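Long-range contacts in protein PTHB1 (Homo sapiens, PDB 4YD8), which serves as a subunit of the BBSome, a coat complex thought to sort specific membrane proteins to the primary cilium, and is represented by its N-terminal beta-propeller domain: residues 82-90 against 138-146; 191-199 against 207-215. All blocks are in the same frame, centred on the assembly; numbering follows the deposited sequence.

Contact 1. Residues 82-90 against 138-146; sequences VLQVEVGKF and TACNMTYGS
In the seven-bladed beta-propeller, the first strands of two adjacent four-stranded sheets, 84-88 and 139-145, run alongside each other at 12° with axes 7.8 Å apart, so side chains and water rather than paired backbones join them. Gln84 spans the gap: with CG anti to its own N (chi1 -165°) and the chain extended, its amide reaches the backbone of selenomethionine Met142. Met142 N donates to Gln84 OE1 at 2.8 Å, and Gln84 NE2 gives a hydrogen to Met142 O at 3.0 Å, from above that carbonyl's plane. Gln84 NE2 also donates to Glu86 OE2 at 2.7 Å, in the amide plane, which helps fix the amide's rotation. The Met142 chain crosses Gln84 at a slant, CG against Gln84 CD, and passes Glu86 in the opposite direction, CE beside Glu86 CG. Leu83 CD1 rests near Ala139 O. The edge of Phe90 meets a face of Tyr144 in a T-shaped stack, centroids 5.5 Å apart. Next to Tyr144 is Gly145, critical for protein stability. A water donates to Glu86 OE1 (2.7 Å), accepts from Val87 N and lies 2.8 Å from Tyr144 OH.

Contact 2. Residues 191-199 against 207-215; sequences SSRTDSFLT and ESYKYQVLA
The beta hairpin of strands 196-200 and 205-210 runs straight into helix 211-216, and Phe197 reaches from the first strand to that helix. Its CG lies anti to the carbonyl carbon (chi1 -65°). Phe197 CB passes 4.1 Å from Tyr209 O; on one side of the ring Phe197 CD2 packs tightly on Leu214 CD1 at 3.3 Å, Phe197 CE2 meets Tyr211 CD1, at the edge of that ring, at 3.6 Å, and at the tip Phe197 CZ is 4.0 Å from Tyr211 CD1. Phe147 adds an edge-to-face contact with Phe197. Backbone pairs Phe197-Tyr209 and Thr199-Glu207 close the hairpin. Asp195 O accepts a nearly straight bond from Tyr211 N (3.0 Å, 173°) in the first turn of the helix. The Asp195 carboxylate lies against Tyr211 CB; its OD1 bonds Tyr190 OH and Gly148 N, while OD2 takes a hydrogen from a water that accepts from Gln212 N. Tyr190 OH and Gly148 N would probably lose this shared acceptor if Asp195 were an alanine, and the water its carboxylate partner. In one of two modelled conformers, Lys210 NZ donates to Thr194 O at 2.8 Å. Asp195 thus holds the start of the helix through its carbonyl directly and its carboxylate through water, while Phe197 adds apolar packing.

From the N terminus the chain runs through strand 8-17 and the four-stranded sheet 29-77 before it reaches strand 84-88. It completes that sheet through strand 127-134 and enters the next at 139-145, where contact 1 closes a loop of 47 residues. Strands 155-160, 164-169 and 172-178 follow before the next sheet, in which contact 2 closes the short turn between 196-200 and 205-210. The two contacts are in series, neither nested nor crossed. Contact 1 joins neighbouring sheets, whereas contact 2 lies within one sheet and its appended helix. Thr143 CG2 packs 3.9 Å from Phe197 CD1; this touch joins the second and third of these sheets, and with contact 1 ties three successive sheets in a row.

Contact 1. Residues 82-90 against 138-146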
loop_
_atom_site.group_PDB
_atom_site.type_symbol
_atom_site.label_atom_id
_atom_site.label_comp_id
_atom_site.label_asym_id
_atom_site.label_seq_id
_atom_site.Cartn_x
_atom_site.Cartn_y
_atom_site.Cartn_z
ATOM N N VAL A 82 -1.380 -5.083 -14.184
ATOM C CA VAL A 82 -1.517 -5.203 -12.743
ATOM C C VAL A 82 -1.985 -3.867 -12.172
ATOM O O VAL A 82 -1.333 -2.844 -12.369
ATOM C CB VAL A 82 -0.205 -5.639 -12.084
ATOM C CG1 VAL A 82 -0.355 -5.660 -10.570
ATOM C CG2 VAL A 82 0.206 -7.009 -12.599
ATOM N N LEU A 83 -3.132 -3.879 -11.500
ATOM C CA LEU A 83 -3.691 -2.669 -10.898
ATOM C C LEU A 83 -3.225 -2.476 -9.458
ATOM O O LEU A 83 -3.088 -1.352 -8.992
ATOM C CB LEU A 83 -5.214 -2.709 -10.921
ATOM C CG LEU A 83 -5.864 -2.762 -12.311
ATOM C CD1 LEU A 83 -7.366 -2.577 -12.188
ATOM C CD2 LEU A 83 -5.245 -1.714 -13.216
ATOM N N GLN A 84 -3.004 -3.577 -8.749
ATOM C CA GLN A 84 -2.619 -3.499 -7.340
ATOM C C GLN A 84 -2.018 -4.818 -6.876
ATOM O O GLN A 84 -2.370 -5.874 -7.401
ATOM C CB GLN A 84 -3.840 -3.133 -6.485
ATOM C CG GLN A 84 -3.501 -2.661 -5.068
ATOM C CD GLN A 84 -4.711 -2.148 -4.318
ATOM O OE1 GLN A 84 -5.715 -1.741 -4.922
ATOM N NE2 GLN A 84 -4.629 -2.166 -2.987
ATOM N N VAL A 85 -1.097 -4.753 -5.914
ATOM C CA VAL A 85 -0.584 -5.958 -5.260
ATOM C C VAL A 85 -0.689 -5.789 -3.741
ATOM O O VAL A 85 -0.477 -4.685 -3.216
ATOM C CB VAL A 85 0.891 -6.261 -5.651
ATOM C CG1 VAL A 85 0.974 -6.800 -7.083
ATOM C CG2 VAL A 85 1.742 -5.019 -5.508
ATOM N N GLU A 86 -1.048 -6.868 -3.053
ATOM C CA GLU A 86 -1.121 -6.882 -1.590
ATOM C C GLU A 86 -0.720 -8.270 -1.105
ATOM O O GLU A 86 -0.793 -9.239 -1.853
ATOM C CB GLU A 86 -2.523 -6.554 -1.059
ATOM C CG GLU A 86 -3.095 -5.157 -1.404
ATOM C CD GLU A 86 -2.285 -3.973 -0.864
ATOM O OE1 GLU A 86 -1.434 -4.136 0.059
ATOM O OE2 GLU A 86 -2.536 -2.849 -1.361
ATOM N N VAL A 87 -0.324 -8.359 0.156
ATOM C CA VAL A 87 0.142 -9.613 0.728
ATOM C C VAL A 87 -0.565 -9.794 2.048
ATOM O O VAL A 87 -0.591 -8.873 2.863
ATOM C CB VAL A 87 1.679 -9.607 0.929
ATOM C CG1 VAL A 87 2.124 -10.839 1.743
ATOM C CG2 VAL A 87 2.391 -9.531 -0.431
ATOM N N GLY A 88 -1.153 -10.967 2.259
ATOM C CA GLY A 88 -1.951 -11.193 3.439
ATOM C C GLY A 88 -2.358 -12.644 3.588
ATOM O O GLY A 88 -1.956 -13.507 2.802
ATOM N N LYS A 89 -3.177 -12.912 4.594
ATOM C CA LYS A 89 -3.582 -14.286 4.881
ATOM C C LYS A 89 -4.809 -14.677 4.046
ATOM O O LYS A 89 -5.903 -14.851 4.583
ATOM C CB LYS A 89 -3.875 -14.462 6.378
ATOM C CG LYS A 89 -2.660 -14.163 7.276
ATOM C CD LYS A 89 -3.061 -14.101 8.743
ATOM C CE LYS A 89 -1.863 -13.712 9.613
ATOM N NZ LYS A 89 -2.192 -13.871 11.052
ATOM N N PHE A 90 -4.594 -14.837 2.744
ATOM C CA PHE A 90 -5.683 -14.939 1.781
ATOM C C PHE A 90 -6.124 -16.381 1.514
ATOM O O PHE A 90 -7.028 -16.609 0.704
ATOM C CB PHE A 90 -5.264 -14.289 0.463
ATOM C CG PHE A 90 -4.881 -12.842 0.584
ATOM C CD1 PHE A 90 -5.619 -11.971 1.386
ATOM C CD2 PHE A 90 -3.786 -12.351 -0.106
ATOM C CE1 PHE A 90 -5.265 -10.621 1.488
ATOM C CE2 PHE A 90 -3.422 -10.992 -0.015
ATOM C CZ PHE A 90 -4.162 -10.137 0.780
ATOM N N THR A 138 -15.475 -4.296 -13.911
ATOM C CA THR A 138 -14.097 -3.781 -13.932
ATOM C C THR A 138 -13.648 -3.251 -12.572
ATOM O O THR A 138 -14.368 -2.487 -11.931
ATOM C CB THR A 138 -13.955 -2.653 -14.956
ATOM O OG1 THR A 138 -15.027 -1.723 -14.763
ATOM C CG2 THR A 138 -14.045 -3.200 -16.367
ATOM N N ALA A 139 -12.442 -3.632 -12.149
ATOM C CA ALA A 139 -11.945 -3.251 -10.826
ATOM C C ALA A 139 -11.263 -1.891 -10.814
ATOM O O ALA A 139 -10.695 -1.469 -11.815
ATOM C CB ALA A 139 -10.962 -4.323 -10.298
ATOM N N CYS A 140 -11.318 -1.214 -9.670
ATOM C CA CYS A 140 -10.501 -0.030 -9.456
ATOM C C CYS A 140 -9.334 -0.346 -8.514
ATOM O O CYS A 140 -8.173 -0.312 -8.921
ATOM C CB CYS A 140 -11.333 1.122 -8.888
ATOM S SG CYS A 140 -10.316 2.592 -8.532
ATOM N N ASN A 141 -9.660 -0.655 -7.262
ATOM C CA ASN A 141 -8.646 -0.865 -6.217
ATOM C C ASN A 141 -9.193 -1.845 -5.178
ATOM O O ASN A 141 -10.320 -2.311 -5.304
ATOM C CB ASN A 141 -8.222 0.473 -5.572
ATOM C CG ASN A 141 -9.407 1.308 -5.060
ATOM O OD1 ASN A 141 -10.499 0.794 -4.835
ATOM N ND2 ASN A 141 -9.175 2.615 -4.859
HETATM N N MSE A 142 -8.397 -2.187 -4.166
HETATM C CA MSE A 142 -8.857 -3.165 -3.195
HETATM C C MSE A 142 -8.283 -2.868 -1.828
HETATM O O MSE A 142 -7.336 -2.083 -1.703
HETATM C CB MSE A 142 -8.455 -4.585 -3.607
HETATM C CG MSE A 142 -6.951 -4.785 -3.731
HETATM SE SE MSE A 142 -6.611 -6.715 -4.060
HETATM C CE MSE A 142 -4.763 -6.615 -4.587
ATOM N N THR A 143 -8.856 -3.502 -0.813
ATOM C CA THR A 143 -8.276 -3.485 0.527
ATOM C C THR A 143 -8.534 -4.867 1.135
ATOM O O THR A 143 -9.184 -5.711 0.517
ATOM C CB THR A 143 -8.877 -2.336 1.396
ATOM O OG1 THR A 143 -8.157 -2.214 2.628
ATOM C CG2 THR A 143 -10.377 -2.582 1.688
ATOM N N TYR A 144 -8.015 -5.117 2.327
ATOM C CA TYR A 144 -8.146 -6.439 2.917
ATOM C C TYR A 144 -8.050 -6.347 4.419
ATOM O O TYR A 144 -7.580 -5.347 4.962
ATOM C CB TYR A 144 -7.064 -7.395 2.390
ATOM C CG TYR A 144 -5.656 -6.996 2.797
ATOM C CD1 TYR A 144 -4.929 -6.077 2.039
ATOM C CD2 TYR A 144 -5.070 -7.512 3.955
ATOM C CE1 TYR A 144 -3.642 -5.685 2.403
ATOM C CE2 TYR A 144 -3.775 -7.136 4.333
ATOM C CZ TYR A 144 -3.071 -6.216 3.553
ATOM O OH TYR A 144 -1.794 -5.831 3.909
ATOM N N GLY A 145 -8.467 -7.406 5.098
ATOM C CA GLY A 145 -8.358 -7.424 6.541
ATOM C C GLY A 145 -9.316 -8.426 7.130
ATOM O O GLY A 145 -9.991 -9.161 6.403
ATOM N N SER A 146 -9.372 -8.464 8.453
ATOM C CA SER A 146 -10.182 -9.447 9.166
ATOM C C SER A 146 -11.622 -8.970 9.306
ATOM O O SER A 146 -12.097 -8.776 10.426
ATOM C CB SER A 146 -9.581 -9.721 10.546
ATOM O OG SER A 146 -9.319 -8.516 11.254
HETATM O O HOH W 1 -5.404 -0.081 -7.636
HETATM O O HOH W 2 -0.109 -5.913 1.673
#

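Contact 2. Residues 191-199 against 207-215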
loop_
_atom_site.group_PDB
_atom_site.type_symbol
_atom_site.label_atom_id
_atom_site.label_comp_id
_atom_site.label_asym_id
_atom_site.label_seq_id
_atom_site.Cartn_x
_atom_site.Cartn_y
_atom_site.Cartn_z
ATOM N N SER A 191 -10.622 -0.465 8.206
ATOM C CA SER A 191 -10.230 -0.220 9.594
ATOM C C SER A 191 -10.627 -1.409 10.462
ATOM O O SER A 191 -11.807 -1.671 10.637
ATOM C CB SER A 191 -10.885 1.059 10.123
ATOM O OG SER A 191 -10.818 1.114 11.536
ATOM N N SER A 192 -9.654 -2.142 11.001
ATOM C CA SER A 192 -9.997 -3.284 11.836
ATOM C C SER A 192 -10.601 -2.831 13.162
ATOM O O SER A 192 -11.461 -3.514 13.707
ATOM C CB SER A 192 -8.775 -4.179 12.093
ATOM O OG SER A 192 -7.730 -3.417 12.658
ATOM N N ARG A 193 -10.170 -1.674 13.669
ATOM C CA ARG A 193 -10.629 -1.221 14.980
ATOM C C ARG A 193 -12.121 -0.904 14.967
ATOM O O ARG A 193 -12.828 -1.170 15.941
ATOM C CB ARG A 193 -9.835 0.005 15.445
ATOM N N THR A 194 -12.605 -0.355 13.860
ATOM C CA THR A 194 -14.025 -0.025 13.763
ATOM C C THR A 194 -14.778 -0.984 12.846
ATOM O O THR A 194 -15.968 -0.785 12.591
ATOM C CB THR A 194 -14.230 1.402 13.247
ATOM O OG1 THR A 194 -13.682 1.506 11.934
ATOM C CG2 THR A 194 -13.518 2.413 14.162
ATOM N N ASP A 195 -14.072 -2.002 12.365
ATOM C CA ASP A 195 -14.583 -2.963 11.378
ATOM C C ASP A 195 -15.386 -2.224 10.298
ATOM O O ASP A 195 -16.576 -2.479 10.100
ATOM C CB ASP A 195 -15.414 -4.057 12.073
ATOM C CG ASP A 195 -15.794 -5.209 11.136
ATOM O OD1 ASP A 195 -15.031 -5.532 10.201
ATOM O OD2 ASP A 195 -16.879 -5.792 11.329
ATOM N N SER A 196 -14.718 -1.287 9.623
ATOM C CA SER A 196 -15.371 -0.458 8.611
ATOM C C SER A 196 -14.502 -0.243 7.383
ATOM O O SER A 196 -13.271 -0.361 7.440
ATOM C CB SER A 196 -15.759 0.912 9.190
ATOM O OG SER A 196 -16.614 0.779 10.310
ATOM N N PHE A 197 -15.158 0.081 6.271
ATOM C CA PHE A 197 -14.474 0.487 5.051
ATOM C C PHE A 197 -14.485 1.998 4.935
ATOM O O PHE A 197 -15.518 2.635 5.142
ATOM C CB PHE A 197 -15.130 -0.124 3.809
ATOM C CG PHE A 197 -15.029 -1.621 3.745
ATOM C CD1 PHE A 197 -13.811 -2.234 3.512
ATOM C CD2 PHE A 197 -16.147 -2.408 3.910
ATOM C CE1 PHE A 197 -13.714 -3.616 3.453
ATOM C CE2 PHE A 197 -16.059 -3.798 3.849
ATOM C CZ PHE A 197 -14.833 -4.392 3.626
ATOM N N LEU A 198 -13.341 2.568 4.588
ATOM C CA LEU A 198 -13.244 4.016 4.419
ATOM C C LEU A 198 -12.952 4.352 2.966
ATOM O O LEU A 198 -12.153 3.681 2.305
ATOM C CB LEU A 198 -12.150 4.597 5.344
ATOM C CG LEU A 198 -12.664 4.732 6.783
ATOM C CD1 LEU A 198 -12.676 3.404 7.549
ATOM C CD2 LEU A 198 -11.893 5.758 7.528
ATOM N N THR A 199 -13.616 5.378 2.454
ATOM C CA THR A 199 -13.275 5.868 1.139
ATOM C C THR A 199 -13.466 7.381 1.109
ATOM O O THR A 199 -13.865 7.974 2.112
ATOM C CB THR A 199 -14.112 5.180 0.038
ATOM O OG1 THR A 199 -13.592 5.534 -1.251
ATOM C CG2 THR A 199 -15.603 5.584 0.131
ATOM N N GLU A 207 -15.876 8.912 3.893
ATOM C CA GLU A 207 -17.027 8.117 4.309
ATOM C C GLU A 207 -16.599 6.815 4.957
ATOM O O GLU A 207 -15.655 6.174 4.501
ATOM C CB GLU A 207 -17.920 7.817 3.105
ATOM C CG GLU A 207 -18.332 9.051 2.346
ATOM C CD GLU A 207 -19.246 8.744 1.189
ATOM O OE1 GLU A 207 -19.221 7.595 0.699
ATOM O OE2 GLU A 207 -20.004 9.653 0.773
ATOM N N SER A 208 -17.296 6.431 6.020
ATOM C CA SER A 208 -17.003 5.189 6.716
ATOM C C SER A 208 -18.253 4.314 6.716
ATOM O O SER A 208 -19.317 4.754 7.139
ATOM C CB SER A 208 -16.546 5.457 8.150
ATOM O OG SER A 208 -16.260 4.255 8.848
ATOM N N TYR A 209 -18.105 3.079 6.246
ATOM C CA TYR A 209 -19.205 2.120 6.196
ATOM C C TYR A 209 -18.906 0.899 7.058
ATOM O O TYR A 209 -17.904 0.229 6.843
ATOM C CB TYR A 209 -19.452 1.653 4.760
ATOM C CG TYR A 209 -19.876 2.746 3.821
ATOM C CD1 TYR A 209 -18.934 3.481 3.114
ATOM C CD2 TYR A 209 -21.225 3.050 3.641
ATOM C CE1 TYR A 209 -19.313 4.494 2.250
ATOM C CE2 TYR A 209 -21.618 4.070 2.776
ATOM C CZ TYR A 209 -20.649 4.788 2.084
ATOM O OH TYR A 209 -21.004 5.800 1.217
ATOM N N LYS A 210 -19.782 0.599 8.010
ATOM C CA LYS A 210 -19.633 -0.592 8.841
ATOM C C LYS A 210 -19.759 -1.860 8.010
ATOM O O LYS A 210 -20.673 -1.982 7.185
ATOM C CB LYS A 210 -20.673 -0.606 9.962
ATOM C CG LYS A 210 -20.547 0.539 10.952
ATOM C CD LYS A 210 -20.605 0.035 12.391
ATOM C CE LYS A 210 -19.215 -0.331 12.926
ATOM N NZ LYS A 210 -18.615 -1.578 12.345
ATOM N N TYR A 211 -18.844 -2.806 8.227
ATOM C CA TYR A 211 -18.877 -4.068 7.495
ATOM C C TYR A 211 -20.211 -4.808 7.626
ATOM O O TYR A 211 -20.755 -5.304 6.633
ATOM C CB TYR A 211 -17.758 -4.999 7.961
ATOM C CG TYR A 211 -17.791 -6.327 7.243
ATOM C CD1 TYR A 211 -17.400 -6.419 5.914
ATOM C CD2 TYR A 211 -18.218 -7.479 7.882
ATOM C CE1 TYR A 211 -17.425 -7.615 5.244
ATOM C CE2 TYR A 211 -18.244 -8.693 7.212
ATOM C CZ TYR A 211 -17.843 -8.749 5.890
ATOM O OH TYR A 211 -17.863 -9.938 5.206
ATOM N N GLN A 212 -20.737 -4.895 8.843
ATOM C CA GLN A 212 -21.974 -5.650 9.046
ATOM C C GLN A 212 -23.168 -4.950 8.408
ATOM O O GLN A 212 -24.077 -5.611 7.911
ATOM C CB GLN A 212 -22.235 -5.894 10.534
ATOM C CG GLN A 212 -21.173 -6.774 11.212
ATOM C CD GLN A 212 -21.108 -8.200 10.661
ATOM O OE1 GLN A 212 -22.025 -8.669 9.980
ATOM N NE2 GLN A 212 -20.016 -8.896 10.962
ATOM N N VAL A 213 -23.155 -3.620 8.399
ATOM C CA VAL A 213 -24.192 -2.864 7.711
ATOM C C VAL A 213 -24.129 -3.163 6.216
ATOM O O VAL A 213 -25.153 -3.388 5.580
ATOM C CB VAL A 213 -24.057 -1.349 7.962
ATOM C CG1 VAL A 213 -24.910 -0.559 6.977
ATOM C CG2 VAL A 213 -24.444 -1.025 9.387
ATOM N N LEU A 214 -22.923 -3.189 5.663
ATOM C CA LEU A 214 -22.726 -3.616 4.279
ATOM C C LEU A 214 -23.237 -5.027 4.048
ATOM O O LEU A 214 -24.005 -5.272 3.121
ATOM C CB LEU A 214 -21.243 -3.546 3.901
ATOM C CG LEU A 214 -20.834 -2.217 3.279
ATOM C CD1 LEU A 214 -19.357 -2.001 3.448
ATOM C CD2 LEU A 214 -21.191 -2.221 1.812
ATOM N N ALA A 215 -22.800 -5.948 4.902
ATOM C CA ALA A 215 -23.163 -7.351 4.784
ATOM C C ALA A 215 -24.675 -7.531 4.812
ATOM O O ALA A 215 -25.228 -8.311 4.034
ATOM C CB ALA A 215 -22.521 -8.155 5.889
HETATM O O HOH W 3 -14.396 3.990 10.814
HETATM O O HOH W 4 -19.249 -4.143 11.301
HETATM O O HOH W 5 -17.581 3.383 10.996
#